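Local coordinates for protein putative hydrolase (PDB 4HBS) that is of unknown function but, as a five-bladed beta-propeller related to the beta-fructosidase families, is probably a glycoside hydrolase, at residues V356-I361 / S374-C379; N218-G223 / T275-T280; Y34-V39 / W405-D410; D162-N167 / D226-D231. All blocks are in the same frame, centred on the assembly; numbering follows the deposited sequence.

Interaction 1: V356-I361 / S374-C379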
loop_
_atom_site.group_PDB
_atom_site.type_symbol
_atom_site.label_atom_id
_atom_site.label_comp_id
_atom_site.label_asym_id
_atom_site.label_seq_id
_atom_site.Cartn_x
_atom_site.Cartn_y
_atom_site.Cartn_z
ATOM N N VAL A 356 6.867 -10.311 6.140
ATOM C CA VAL A 356 7.041 -8.992 5.589
ATOM C C VAL A 356 6.131 -9.010 4.358
ATOM O O VAL A 356 6.100 -10.003 3.623
ATOM C CB VAL A 356 8.511 -8.558 5.314
ATOM C CG1 VAL A 356 9.323 -9.645 4.620
ATOM C CG2 VAL A 356 8.550 -7.262 4.529
ATOM N N TYR A 357 5.308 -8.000 4.200
ATOM C CA TYR A 357 4.362 -7.989 3.095
ATOM C C TYR A 357 4.012 -6.566 2.733
ATOM O O TYR A 357 4.591 -5.637 3.303
ATOM C CB TYR A 357 3.115 -8.813 3.460
ATOM C CG TYR A 357 2.400 -8.346 4.710
ATOM C CD1 TYR A 357 2.858 -8.704 5.977
ATOM C CD2 TYR A 357 1.230 -7.603 4.627
ATOM C CE1 TYR A 357 2.212 -8.266 7.128
ATOM C CE2 TYR A 357 0.556 -7.187 5.767
ATOM C CZ TYR A 357 1.041 -7.535 7.021
ATOM O OH TYR A 357 0.364 -7.166 8.159
HETATM N N MSE A 358 3.157 -6.388 1.719
HETATM C CA MSE A 358 2.735 -5.077 1.270
HETATM C C MSE A 358 3.934 -4.163 0.997
HETATM O O MSE A 358 4.049 -3.070 1.569
HETATM C CB MSE A 358 1.815 -4.455 2.313
HETATM C CG MSE A 358 0.844 -3.484 1.722
HETATM SE SE MSE A 358 -0.638 -4.365 0.879
HETATM C CE MSE A 358 -1.559 -4.930 2.552
ATOM N N VAL A 359 4.842 -4.626 0.146
ATOM C CA VAL A 359 6.000 -3.823 -0.221
ATOM C C VAL A 359 5.465 -2.828 -1.228
ATOM O O VAL A 359 5.161 -3.207 -2.362
ATOM C CB VAL A 359 7.170 -4.673 -0.733
ATOM C CG1 VAL A 359 8.362 -3.794 -1.064
ATOM C CG2 VAL A 359 7.561 -5.710 0.314
ATOM N N ASN A 360 5.221 -1.584 -0.754
ATOM C CA ASN A 360 4.601 -0.501 -1.508
ATOM C C ASN A 360 5.571 0.540 -1.937
ATOM O O ASN A 360 6.560 0.773 -1.268
ATOM C CB ASN A 360 3.496 0.151 -0.678
ATOM C CG ASN A 360 2.247 -0.697 -0.600
ATOM O OD1 ASN A 360 2.103 -1.717 -1.293
ATOM N ND2 ASN A 360 1.308 -0.284 0.228
ATOM N N ILE A 361 5.228 1.213 -3.042
ATOM C CA ILE A 361 6.024 2.238 -3.717
ATOM C C ILE A 361 5.324 3.584 -3.485
ATOM O O ILE A 361 4.092 3.623 -3.481
ATOM C CB ILE A 361 6.135 1.783 -5.213
ATOM C CG1 ILE A 361 7.438 1.018 -5.440
ATOM C CG2 ILE A 361 5.911 2.876 -6.250
ATOM C CD1 ILE A 361 8.653 1.892 -5.548
ATOM N N SER A 374 7.950 1.015 1.297
ATOM C CA SER A 374 7.527 0.796 2.676
ATOM C C SER A 374 7.013 -0.614 2.813
ATOM O O SER A 374 6.342 -1.101 1.908
ATOM C CB SER A 374 6.452 1.801 3.091
ATOM O OG SER A 374 5.149 1.442 2.659
ATOM N N THR A 375 7.318 -1.272 3.935
ATOM C CA THR A 375 6.862 -2.627 4.208
ATOM C C THR A 375 5.754 -2.621 5.233
ATOM O O THR A 375 5.363 -1.578 5.736
ATOM C CB THR A 375 8.017 -3.453 4.768
ATOM O OG1 THR A 375 8.423 -2.917 6.033
ATOM C CG2 THR A 375 9.173 -3.547 3.827
ATOM N N ASN A 376 5.215 -3.797 5.487
ATOM C CA ASN A 376 4.309 -4.126 6.573
ATOM C C ASN A 376 4.924 -5.358 7.183
ATOM O O ASN A 376 5.443 -6.173 6.420
ATOM C CB ASN A 376 2.878 -4.410 6.089
ATOM C CG ASN A 376 2.038 -3.266 5.574
ATOM O OD1 ASN A 376 0.914 -3.507 5.119
ATOM N ND2 ASN A 376 2.489 -2.004 5.636
ATOM N N THR A 377 4.924 -5.498 8.524
ATOM C CA THR A 377 5.483 -6.681 9.181
ATOM C C THR A 377 4.502 -7.186 10.198
ATOM O O THR A 377 3.580 -6.477 10.578
ATOM C CB THR A 377 6.879 -6.424 9.740
ATOM O OG1 THR A 377 6.930 -5.119 10.308
ATOM C CG2 THR A 377 7.942 -6.559 8.665
ATOM N N ASP A 378 4.703 -8.437 10.604
ATOM C CA ASP A 378 3.832 -9.280 11.435
ATOM C C ASP A 378 4.618 -10.041 12.475
ATOM O O ASP A 378 5.712 -10.503 12.147
ATOM C CB ASP A 378 3.298 -10.385 10.466
ATOM C CG ASP A 378 1.843 -10.588 10.264
ATOM O OD1 ASP A 378 1.081 -9.628 10.452
ATOM O OD2 ASP A 378 1.474 -11.661 9.760
ATOM N N CYS A 379 4.022 -10.361 13.638
ATOM C CA CYS A 379 4.624 -11.327 14.579
ATOM C C CYS A 379 3.668 -12.537 14.610
ATOM O O CYS A 379 2.477 -12.375 14.314
ATOM C CB CYS A 379 4.881 -10.731 15.957
ATOM S SG CYS A 379 3.444 -9.970 16.721
HETATM O O HOH W 1 3.219 -0.715 2.780
#
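Tyr-357 and Asn-376 form a hydrogen-bonded pair in the antiparallel hairpin of strands 356-361 and 371-377. Tyr-357 N donates to Asn-376 O at 2.9 Å, and Asn-376 N returns a more bent bond (139°) to Tyr-357 O. Asn-360 and Ser-374 exchange two further backbone bonds, but one residue out of step: Met-358 and Val-359 stand opposite Thr-375, a beta bulge. Tyr-357 CG sits between its backbone N and carbonyl carbon (chi1 58°), and the ring lies beside the partner strand with Asn-376 CB over one face, 3.7 Å from the ring centroid. The Asn-376 amide stands nearly upright to that ring, 84° between planes. Its OD1 touches CB and CG of Met-358, a selenomethionine, and accepts a bond from Gly-60 N, while ND2 reaches back to Thr-375 O at 2.9 Å. A water joins Met-358 O to Ser-374 OG, which is also hydrogen-bonded to His-362 NE2. Val-356 CG2 packs on Thr-375 CG2 at 3.8 Å. Strand 356-361 is the edge strand of its antiparallel blade, near the middle of the chain, and strand 399-403 follows on the far side of 371-377. Strand 60-65 of another sheet packs against the hairpin, with Phe-62 on Met-358 and Asn-360.

Interaction 2: N218-G223 / T275-T280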
loop_
_atom_site.group_PDB
_atom_site.type_symbol
_atom_site.label_atom_id
_atom_site.label_comp_id
_atom_site.label_asym_id
_atom_site.label_seq_id
_atom_site.Cartn_x
_atom_site.Cartn_y
_atom_site.Cartn_z
ATOM N N ASN A 218 -18.193 -3.382 -8.138
ATOM C CA ASN A 218 -17.838 -4.735 -8.620
ATOM C C ASN A 218 -18.316 -5.772 -7.651
ATOM O O ASN A 218 -18.552 -5.467 -6.480
ATOM C CB ASN A 218 -16.305 -4.966 -8.732
ATOM C CG ASN A 218 -15.498 -4.037 -9.570
ATOM O OD1 ASN A 218 -15.992 -3.396 -10.504
ATOM N ND2 ASN A 218 -14.182 -4.113 -9.379
ATOM N N ASP A 219 -18.366 -7.022 -8.108
ATOM C CA ASP A 219 -18.557 -8.200 -7.264
ATOM C C ASP A 219 -17.438 -9.183 -7.679
ATOM O O ASP A 219 -17.563 -10.389 -7.533
ATOM C CB ASP A 219 -19.981 -8.777 -7.381
ATOM C CG ASP A 219 -20.358 -9.370 -8.719
ATOM O OD1 ASP A 219 -19.675 -9.054 -9.729
ATOM O OD2 ASP A 219 -21.356 -10.123 -8.769
ATOM N N HIS A 220 -16.308 -8.610 -8.130
ATOM C CA HIS A 220 -15.173 -9.308 -8.689
ATOM C C HIS A 220 -14.344 -9.970 -7.619
ATOM O O HIS A 220 -14.050 -9.375 -6.580
ATOM C CB HIS A 220 -14.263 -8.336 -9.491
ATOM C CG HIS A 220 -14.896 -7.693 -10.691
ATOM N ND1 HIS A 220 -16.167 -8.045 -11.134
ATOM C CD2 HIS A 220 -14.414 -6.724 -11.503
ATOM C CE1 HIS A 220 -16.414 -7.272 -12.179
ATOM N NE2 HIS A 220 -15.391 -6.456 -12.431
ATOM N N THR A 221 -13.871 -11.162 -7.949
ATOM C CA THR A 221 -13.013 -12.001 -7.115
ATOM C C THR A 221 -11.567 -11.453 -7.187
ATOM O O THR A 221 -10.875 -11.422 -6.171
ATOM C CB THR A 221 -13.179 -13.467 -7.600
ATOM O OG1 THR A 221 -14.252 -14.022 -6.856
ATOM C CG2 THR A 221 -11.912 -14.319 -7.467
ATOM N N LEU A 222 -11.130 -11.028 -8.393
ATOM C CA LEU A 222 -9.802 -10.473 -8.630
ATOM C C LEU A 222 -9.800 -8.992 -8.220
ATOM O O LEU A 222 -10.796 -8.291 -8.416
ATOM C CB LEU A 222 -9.417 -10.629 -10.118
ATOM C CG LEU A 222 -9.457 -12.060 -10.696
ATOM C CD1 LEU A 222 -9.607 -12.035 -12.203
ATOM C CD2 LEU A 222 -8.216 -12.845 -10.309
ATOM N N GLY A 223 -8.697 -8.535 -7.645
ATOM C CA GLY A 223 -8.573 -7.167 -7.165
ATOM C C GLY A 223 -7.986 -6.191 -8.154
ATOM O O GLY A 223 -7.008 -5.526 -7.818
ATOM N N THR A 275 -14.243 -6.358 -22.780
ATOM C CA THR A 275 -15.045 -5.664 -21.780
ATOM C C THR A 275 -15.562 -6.640 -20.708
ATOM O O THR A 275 -15.971 -6.179 -19.637
ATOM C CB THR A 275 -16.184 -4.922 -22.454
ATOM O OG1 THR A 275 -16.767 -5.767 -23.452
ATOM C CG2 THR A 275 -15.718 -3.622 -23.080
ATOM N N GLN A 276 -15.524 -7.974 -20.972
ATOM C CA GLN A 276 -16.018 -8.968 -20.017
ATOM C C GLN A 276 -14.984 -9.291 -18.943
ATOM O O GLN A 276 -13.834 -9.590 -19.259
ATOM C CB GLN A 276 -16.429 -10.267 -20.751
ATOM C CG GLN A 276 -17.206 -11.286 -19.889
ATOM C CD GLN A 276 -18.525 -10.739 -19.373
ATOM O OE1 GLN A 276 -19.477 -10.535 -20.139
ATOM N NE2 GLN A 276 -18.624 -10.501 -18.062
ATOM N N TYR A 277 -15.416 -9.262 -17.665
ATOM C CA TYR A 277 -14.561 -9.610 -16.527
ATOM C C TYR A 277 -14.102 -11.069 -16.685
ATOM O O TYR A 277 -14.949 -11.939 -16.884
ATOM C CB TYR A 277 -15.323 -9.406 -15.211
ATOM C CG TYR A 277 -14.624 -9.998 -14.008
ATOM C CD1 TYR A 277 -13.518 -9.369 -13.438
ATOM C CD2 TYR A 277 -15.055 -11.195 -13.446
ATOM C CE1 TYR A 277 -12.864 -9.915 -12.334
ATOM C CE2 TYR A 277 -14.410 -11.749 -12.340
ATOM C CZ TYR A 277 -13.316 -11.107 -11.789
ATOM O OH TYR A 277 -12.681 -11.657 -10.709
ATOM N N PRO A 278 -12.784 -11.358 -16.662
ATOM C CA PRO A 278 -12.339 -12.733 -16.915
ATOM C C PRO A 278 -12.512 -13.671 -15.744
ATOM O O PRO A 278 -12.511 -13.234 -14.595
ATOM C CB PRO A 278 -10.846 -12.549 -17.213
ATOM C CG PRO A 278 -10.467 -11.398 -16.392
ATOM C CD PRO A 278 -11.626 -10.458 -16.491
ATOM N N SER A 279 -12.563 -14.978 -16.028
ATOM C CA SER A 279 -12.579 -15.977 -14.967
ATOM C C SER A 279 -11.192 -15.979 -14.326
ATOM O O SER A 279 -10.221 -15.612 -14.991
ATOM C CB SER A 279 -12.918 -17.354 -15.529
ATOM O OG SER A 279 -11.878 -17.825 -16.368
ATOM N N THR A 280 -11.088 -16.355 -13.050
ATOM C CA THR A 280 -9.784 -16.411 -12.359
ATOM C C THR A 280 -8.781 -17.269 -13.181
ATOM O O THR A 280 -7.644 -16.848 -13.394
ATOM C CB THR A 280 -9.978 -16.933 -10.934
ATOM O OG1 THR A 280 -10.569 -15.883 -10.171
ATOM C CG2 THR A 280 -8.679 -17.387 -10.282
#
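His-220 and Tyr-277 stack face to face, ring centroids 3.9 Å apart and planes only 16° from parallel. The side chains run antiparallel to one another across the stack: Tyr-277 CD1 lies over the centre of the imidazole, whereas His-220 CG falls toward the rim of the phenol ring, 3.4 Å from Tyr-277 CE1. Tyr-277 CG is anti to its backbone N (chi1 168°), and beyond the stack the phenol oxygen meets the backbone of the other loop. There Leu-222 N donates to Tyr-277 OH at 2.9 Å in a nearly straight bond (165°), and Thr-221 N adds a weak one at 3.0 Å, so two successive amides grip one oxygen. Leu-222 crosses the phenol obliquely, its CD1 3.8 Å from Tyr-277 CZ. Farther along, Thr-221 CG2 meets Thr-280 OG1 at 3.4 Å. The contact is made by loops: 218-223 leaves the end of strand 210-218 on its way to strand 227-230 of the next blade, and 275-280 leads from strand 271-274 into helix 280-285, where Ser-279 is the N-cap. Leu-222 also packs on Thr-240 and Ser-242 of strand 236-242, and His-220 NE2 is hydrogen-bonded to Tyr-262 OH of strand 260-265.

Interaction 3: Y34-V39 / W405-D410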
loop_
_atom_site.group_PDB
_atom_site.type_symbol
_atom_site.label_atom_id
_atom_site.label_comp_id
_atom_site.label_asym_id
_atom_site.label_seq_id
_atom_site.Cartn_x
_atom_site.Cartn_y
_atom_site.Cartn_z
ATOM N N TYR A 34 22.702 -5.218 -6.246
ATOM C CA TYR A 34 23.758 -4.820 -7.189
ATOM C C TYR A 34 24.580 -3.725 -6.537
ATOM O O TYR A 34 24.015 -2.877 -5.859
ATOM C CB TYR A 34 23.071 -4.317 -8.488
ATOM C CG TYR A 34 23.950 -3.877 -9.644
ATOM C CD1 TYR A 34 25.041 -4.641 -10.048
ATOM C CD2 TYR A 34 23.578 -2.806 -10.455
ATOM C CE1 TYR A 34 25.792 -4.294 -11.174
ATOM C CE2 TYR A 34 24.312 -2.460 -11.589
ATOM C CZ TYR A 34 25.419 -3.200 -11.946
ATOM O OH TYR A 34 26.119 -2.835 -13.075
ATOM N N TRP A 35 25.897 -3.750 -6.696
ATOM C CA TRP A 35 26.792 -2.759 -6.069
ATOM C C TRP A 35 26.537 -1.271 -6.504
ATOM O O TRP A 35 26.874 -0.375 -5.736
ATOM C CB TRP A 35 28.261 -3.137 -6.310
ATOM C CG TRP A 35 28.701 -3.084 -7.749
ATOM C CD1 TRP A 35 28.586 -4.068 -8.688
ATOM C CD2 TRP A 35 29.396 -2.010 -8.377
ATOM N NE1 TRP A 35 29.142 -3.656 -9.874
ATOM C CE2 TRP A 35 29.658 -2.400 -9.708
ATOM C CE3 TRP A 35 29.782 -0.733 -7.959
ATOM C CZ2 TRP A 35 30.316 -1.569 -10.610
ATOM C CZ3 TRP A 35 30.442 0.089 -8.851
ATOM C CH2 TRP A 35 30.714 -0.334 -10.156
ATOM N N LYS A 36 25.951 -1.012 -7.696
ATOM C CA LYS A 36 25.651 0.374 -8.124
ATOM C C LYS A 36 24.308 0.892 -7.503
ATOM O O LYS A 36 23.988 2.084 -7.638
ATOM C CB LYS A 36 25.558 0.487 -9.664
ATOM C CG LYS A 36 26.819 0.152 -10.447
ATOM C CD LYS A 36 26.649 0.558 -11.926
ATOM C CE LYS A 36 27.901 0.417 -12.764
ATOM N NZ LYS A 36 27.700 -0.478 -13.934
ATOM N N VAL A 37 23.508 -0.004 -6.873
ATOM C CA VAL A 37 22.227 0.363 -6.288
ATOM C C VAL A 37 22.447 0.704 -4.806
ATOM O O VAL A 37 22.901 -0.144 -4.050
ATOM C CB VAL A 37 21.199 -0.776 -6.503
ATOM C CG1 VAL A 37 19.910 -0.520 -5.719
ATOM C CG2 VAL A 37 20.893 -0.944 -7.991
ATOM N N PHE A 38 22.135 1.954 -4.401
ATOM C CA PHE A 38 22.288 2.411 -3.015
ATOM C C PHE A 38 20.954 2.341 -2.312
ATOM O O PHE A 38 20.018 3.007 -2.731
ATOM C CB PHE A 38 22.863 3.824 -2.977
ATOM C CG PHE A 38 24.180 3.895 -3.705
ATOM C CD1 PHE A 38 25.346 3.423 -3.111
ATOM C CD2 PHE A 38 24.234 4.281 -5.041
ATOM C CE1 PHE A 38 26.559 3.427 -3.808
ATOM C CE2 PHE A 38 25.452 4.287 -5.736
ATOM C CZ PHE A 38 26.602 3.847 -5.117
ATOM N N VAL A 39 20.859 1.487 -1.277
ATOM C CA VAL A 39 19.648 1.274 -0.481
ATOM C C VAL A 39 19.853 1.914 0.879
ATOM O O VAL A 39 20.924 1.760 1.475
ATOM C CB VAL A 39 19.328 -0.230 -0.333
ATOM C CG1 VAL A 39 18.040 -0.439 0.451
ATOM C CG2 VAL A 39 19.239 -0.916 -1.687
ATOM N N TRP A 405 18.446 2.907 -8.731
ATOM C CA TRP A 405 17.724 1.652 -9.055
ATOM C C TRP A 405 17.755 1.357 -10.573
ATOM O O TRP A 405 17.759 0.199 -10.975
ATOM C CB TRP A 405 16.257 1.719 -8.577
ATOM C CG TRP A 405 15.484 2.907 -9.080
ATOM C CD1 TRP A 405 15.415 4.142 -8.507
ATOM C CD2 TRP A 405 14.766 3.000 -10.317
ATOM N NE1 TRP A 405 14.676 4.990 -9.295
ATOM C CE2 TRP A 405 14.284 4.321 -10.423
ATOM C CE3 TRP A 405 14.512 2.102 -11.364
ATOM C CZ2 TRP A 405 13.521 4.751 -11.511
ATOM C CZ3 TRP A 405 13.784 2.538 -12.456
ATOM C CH2 TRP A 405 13.298 3.849 -12.523
ATOM N N GLU A 406 17.783 2.426 -11.400
ATOM C CA GLU A 406 17.860 2.379 -12.876
ATOM C C GLU A 406 19.067 1.551 -13.393
ATOM O O GLU A 406 18.975 0.963 -14.469
ATOM C CB GLU A 406 17.979 3.817 -13.440
ATOM C CG GLU A 406 16.811 4.736 -13.104
ATOM C CD GLU A 406 17.050 5.818 -12.058
ATOM O OE1 GLU A 406 17.716 5.529 -11.034
ATOM O OE2 GLU A 406 16.503 6.935 -12.230
ATOM N N SER A 407 20.197 1.531 -12.627
ATOM C CA SER A 407 21.442 0.810 -12.953
ATOM C C SER A 407 21.267 -0.660 -13.222
ATOM O O SER A 407 22.060 -1.211 -13.967
ATOM C CB SER A 407 22.436 0.925 -11.809
ATOM O OG SER A 407 22.704 2.281 -11.516
ATOM N N LEU A 408 20.264 -1.316 -12.609
ATOM C CA LEU A 408 20.049 -2.756 -12.767
ATOM C C LEU A 408 20.081 -3.238 -14.224
ATOM O O LEU A 408 20.573 -4.345 -14.469
ATOM C CB LEU A 408 18.723 -3.176 -12.125
ATOM C CG LEU A 408 18.680 -3.170 -10.589
ATOM C CD1 LEU A 408 17.312 -3.499 -10.111
ATOM C CD2 LEU A 408 19.680 -4.149 -9.992
ATOM N N TYR A 409 19.617 -2.410 -15.184
ATOM C CA TYR A 409 19.606 -2.769 -16.603
ATOM C C TYR A 409 20.759 -2.097 -17.405
ATOM O O TYR A 409 20.666 -2.010 -18.632
ATOM C CB TYR A 409 18.235 -2.410 -17.192
ATOM C CG TYR A 409 17.106 -3.145 -16.501
ATOM C CD1 TYR A 409 16.979 -4.524 -16.609
ATOM C CD2 TYR A 409 16.198 -2.471 -15.696
ATOM C CE1 TYR A 409 15.968 -5.213 -15.946
ATOM C CE2 TYR A 409 15.157 -3.143 -15.058
ATOM C CZ TYR A 409 15.063 -4.521 -15.159
ATOM O OH TYR A 409 14.056 -5.184 -14.496
ATOM N N ASP A 410 21.869 -1.686 -16.716
ATOM C CA ASP A 410 23.057 -1.063 -17.344
ATOM C C ASP A 410 23.699 -1.984 -18.343
ATOM O O ASP A 410 23.863 -1.624 -19.506
ATOM C CB ASP A 410 24.162 -0.723 -16.289
ATOM C CG ASP A 410 24.126 0.644 -15.641
ATOM O OD1 ASP A 410 23.304 1.495 -16.077
ATOM O OD2 ASP A 410 24.969 0.895 -14.744
#
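Tyr-34 and Val-37, the ends of a type I beta turn leading into strand 38-42, both pack against Leu-408 of a short 3-10 segment. The turn is closed by Val-37 N bonding to Tyr-34 O at 3.1 Å. Leu-408 uses a single branch, CD2, which lies 3.7 Å from Tyr-34 CB and 4.0 Å from Val-37 CG2. Next to it Lys-36 CB rests on Ser-407 CB at 3.8 Å, and Tyr-34 CE2 approaches Ser-407 O. At the outer end Lys-36 and Asp-410 reach toward each other tip to tip: NZ makes a salt bridge with Asp-410 OD2 at 3.2 Å, on the anti side of that oxygen and 16° out of the carboxylate plane. The same NZ donates to Tyr-34 OH at 3.0 Å and to Asn-10 O, so three acceptors fix the ammonium group. A methionine in place of Lys-36 would probably leave Asp-410 without its opposite charge and Tyr-34 OH without this donor. Strand 38-42 pairs with strand 399-403, so an early and a late piece of the chain share one sheet, as in the Velcro closure of many propellers. Leu-408 also packs on Leu-338 of strand 333-340, and Trp-405 meets Phe-301 and Tyr-308 edge to face, in the neighbouring blade.

Interaction 4: D162-N167 / D226-D231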
loop_
_atom_site.group_PDB
_atom_site.type_symbol
_atom_site.label_atom_id
_atom_site.label_comp_id
_atom_site.label_asym_id
_atom_site.label_seq_id
_atom_site.Cartn_x
_atom_site.Cartn_y
_atom_site.Cartn_z
ATOM N N ASP A 162 -5.899 1.311 -4.750
ATOM C CA ASP A 162 -5.179 2.541 -5.105
ATOM C C ASP A 162 -6.210 3.656 -5.436
ATOM O O ASP A 162 -7.401 3.369 -5.588
ATOM C CB ASP A 162 -4.213 2.279 -6.275
ATOM C CG ASP A 162 -2.986 3.162 -6.326
ATOM O OD1 ASP A 162 -2.988 4.221 -5.672
ATOM O OD2 ASP A 162 -2.068 2.840 -7.081
ATOM N N ALA A 163 -5.761 4.915 -5.502
ATOM C CA ALA A 163 -6.650 6.040 -5.780
ATOM C C ALA A 163 -6.018 7.005 -6.758
ATOM O O ALA A 163 -4.781 7.077 -6.853
ATOM C CB ALA A 163 -6.986 6.761 -4.488
ATOM N N THR A 164 -6.878 7.741 -7.497
ATOM C CA THR A 164 -6.466 8.728 -8.500
ATOM C C THR A 164 -7.251 10.004 -8.310
ATOM O O THR A 164 -8.287 9.998 -7.639
ATOM C CB THR A 164 -6.670 8.192 -9.946
ATOM O OG1 THR A 164 -6.136 9.133 -10.882
ATOM C CG2 THR A 164 -8.148 7.895 -10.285
ATOM N N ILE A 165 -6.769 11.096 -8.937
ATOM C CA ILE A 165 -7.442 12.388 -8.928
ATOM C C ILE A 165 -8.137 12.568 -10.276
ATOM O O ILE A 165 -7.533 12.342 -11.332
ATOM C CB ILE A 165 -6.468 13.567 -8.630
ATOM C CG1 ILE A 165 -5.509 13.262 -7.431
ATOM C CG2 ILE A 165 -7.249 14.855 -8.393
ATOM C CD1 ILE A 165 -6.167 13.130 -6.096
ATOM N N TYR A 166 -9.414 12.941 -10.230
ATOM C CA TYR A 166 -10.221 13.206 -11.415
ATOM C C TYR A 166 -11.211 14.317 -11.063
ATOM O O TYR A 166 -11.949 14.167 -10.083
ATOM C CB TYR A 166 -10.938 11.926 -11.878
ATOM C CG TYR A 166 -11.793 12.121 -13.113
ATOM C CD1 TYR A 166 -11.214 12.342 -14.357
ATOM C CD2 TYR A 166 -13.180 12.101 -13.035
ATOM C CE1 TYR A 166 -11.997 12.536 -15.498
ATOM C CE2 TYR A 166 -13.974 12.313 -14.163
ATOM C CZ TYR A 166 -13.379 12.548 -15.393
ATOM O OH TYR A 166 -14.152 12.712 -16.530
ATOM N N ASN A 167 -11.187 15.451 -11.823
ATOM C CA ASN A 167 -12.059 16.623 -11.636
ATOM C C ASN A 167 -11.957 17.169 -10.196
ATOM O O ASN A 167 -12.976 17.339 -9.519
ATOM C CB ASN A 167 -13.536 16.296 -12.014
ATOM C CG ASN A 167 -13.828 16.297 -13.504
ATOM O OD1 ASN A 167 -12.967 16.589 -14.356
ATOM N ND2 ASN A 167 -15.082 16.017 -13.850
ATOM N N ASP A 226 -5.866 -2.742 -7.191
ATOM C CA ASP A 226 -5.176 -2.712 -5.884
ATOM C C ASP A 226 -3.954 -1.778 -5.992
ATOM O O ASP A 226 -3.614 -1.088 -5.029
ATOM C CB ASP A 226 -4.763 -4.116 -5.438
ATOM C CG ASP A 226 -5.895 -5.004 -4.947
ATOM O OD1 ASP A 226 -6.922 -4.461 -4.481
ATOM O OD2 ASP A 226 -5.747 -6.244 -5.018
ATOM N N THR A 227 -3.307 -1.782 -7.182
ATOM C CA THR A 227 -2.269 -0.848 -7.601
ATOM C C THR A 227 -2.767 -0.284 -8.937
ATOM O O THR A 227 -3.622 -0.899 -9.592
ATOM C CB THR A 227 -0.881 -1.479 -7.678
ATOM O OG1 THR A 227 -0.813 -2.334 -8.818
ATOM C CG2 THR A 227 -0.513 -2.216 -6.411
HETATM N N MSE A 228 -2.253 0.882 -9.322
HETATM C CA MSE A 228 -2.662 1.571 -10.535
HETATM C C MSE A 228 -1.524 2.268 -11.223
HETATM O O MSE A 228 -0.460 2.466 -10.637
HETATM C CB MSE A 228 -3.690 2.628 -10.165
HETATM C CG MSE A 228 -5.091 2.185 -10.344
HETATM SE SE MSE A 228 -6.388 3.315 -9.447
HETATM C CE MSE A 228 -5.567 4.846 -9.432
ATOM N N TRP A 229 -1.772 2.692 -12.463
ATOM C CA TRP A 229 -0.838 3.504 -13.227
ATOM C C TRP A 229 -1.619 4.403 -14.198
ATOM O O TRP A 229 -2.202 3.898 -15.154
ATOM C CB TRP A 229 0.201 2.655 -13.976
ATOM C CG TRP A 229 0.995 3.482 -14.933
ATOM C CD1 TRP A 229 0.863 3.509 -16.290
ATOM C CD2 TRP A 229 1.811 4.610 -14.592
ATOM N NE1 TRP A 229 1.605 4.538 -16.816
ATOM C CE2 TRP A 229 2.226 5.207 -15.798
ATOM C CE3 TRP A 229 2.273 5.146 -13.380
ATOM C CZ2 TRP A 229 3.104 6.287 -15.831
ATOM C CZ3 TRP A 229 3.146 6.218 -13.417
ATOM C CH2 TRP A 229 3.520 6.801 -14.630
ATOM N N GLU A 230 -1.636 5.722 -13.951
ATOM C CA GLU A 230 -2.303 6.677 -14.834
ATOM C C GLU A 230 -1.311 6.993 -15.960
ATOM O O GLU A 230 -0.303 7.652 -15.711
ATOM C CB GLU A 230 -2.740 7.927 -14.040
ATOM C CG GLU A 230 -3.632 8.887 -14.819
ATOM C CD GLU A 230 -4.605 9.698 -13.981
ATOM O OE1 GLU A 230 -4.257 10.043 -12.826
ATOM O OE2 GLU A 230 -5.722 9.979 -14.473
ATOM N N ASP A 231 -1.553 6.444 -17.172
ATOM C CA ASP A 231 -0.644 6.582 -18.322
ATOM C C ASP A 231 -0.955 7.796 -19.203
ATOM O O ASP A 231 -2.083 8.274 -19.230
ATOM C CB ASP A 231 -0.725 5.310 -19.188
ATOM C CG ASP A 231 0.396 5.172 -20.197
ATOM O OD1 ASP A 231 1.496 4.775 -19.802
ATOM O OD2 ASP A 231 0.189 5.550 -21.366
#
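Asp-226 touches Asp-162 through its backbone, with Asp-226 O 3.6 Å from Asp-162 CB, while its carboxylate forms a salt bridge with Arg-188. Thr-227 CB points away from the other segment, and OG1 is hydrogen-bonded to Pro-298 O. Met-228 carries most of the contact. Its N gives Asp-162 OD2 a weak hydrogen bond of 3.0 Å, bent to 122°. Asp-162 CG is anti to its own backbone N (chi1 -152°), on the side of the other strand, and the second oxygen, OD1, accepts from Ala-163 N at 2.9 Å; one carboxylate thus ties two backbone amides, one in each segment. An alanine in place of Asp-162 would probably leave both amides without these acceptors and open a gap beside Met-228 CB. The Met-228 side chain, a selenomethionine, passes with SE 4.0 Å from Asp-162 CB and ends with CE 3.6 Å from Thr-164 CB; Ile-236 and Leu-238 also pack on it. Trp-229 starts away from segment 162-167 and packs on Phe-301. Glu-230 turns back, its OE1 2.9 Å from Thr-164 OG1. The two strands run roughly parallel, 25° apart in direction with axes 6.4 Å from each other at their closest. Each is the first strand of its own antiparallel sheet, and such side-by-side first strands of successive blades, met mainly through side chains, are typical of a beta-propeller near its axis.

Interactions 1 and 4 lie toward the middle of the propeller and are largely buried, their nearest atoms about 6 Å apart; interactions 2 and 3 lie farther out, 2 being only partly buried. Place and chemistry go together. Interaction 1 works within one blade, by regular backbone bonds interrupted by a bulge, whereas interaction 4 joins two blades through a carboxylate and a selenomethionine. Interaction 2 adjoins 4 in sequence and concerns the same pair of sheets at their outer side, with an aromatic stack between loops. Interaction 3 reaches the sheet of interaction 1, about 22 Å away between centres, and adds a salt bridge where early and late chain segments meet.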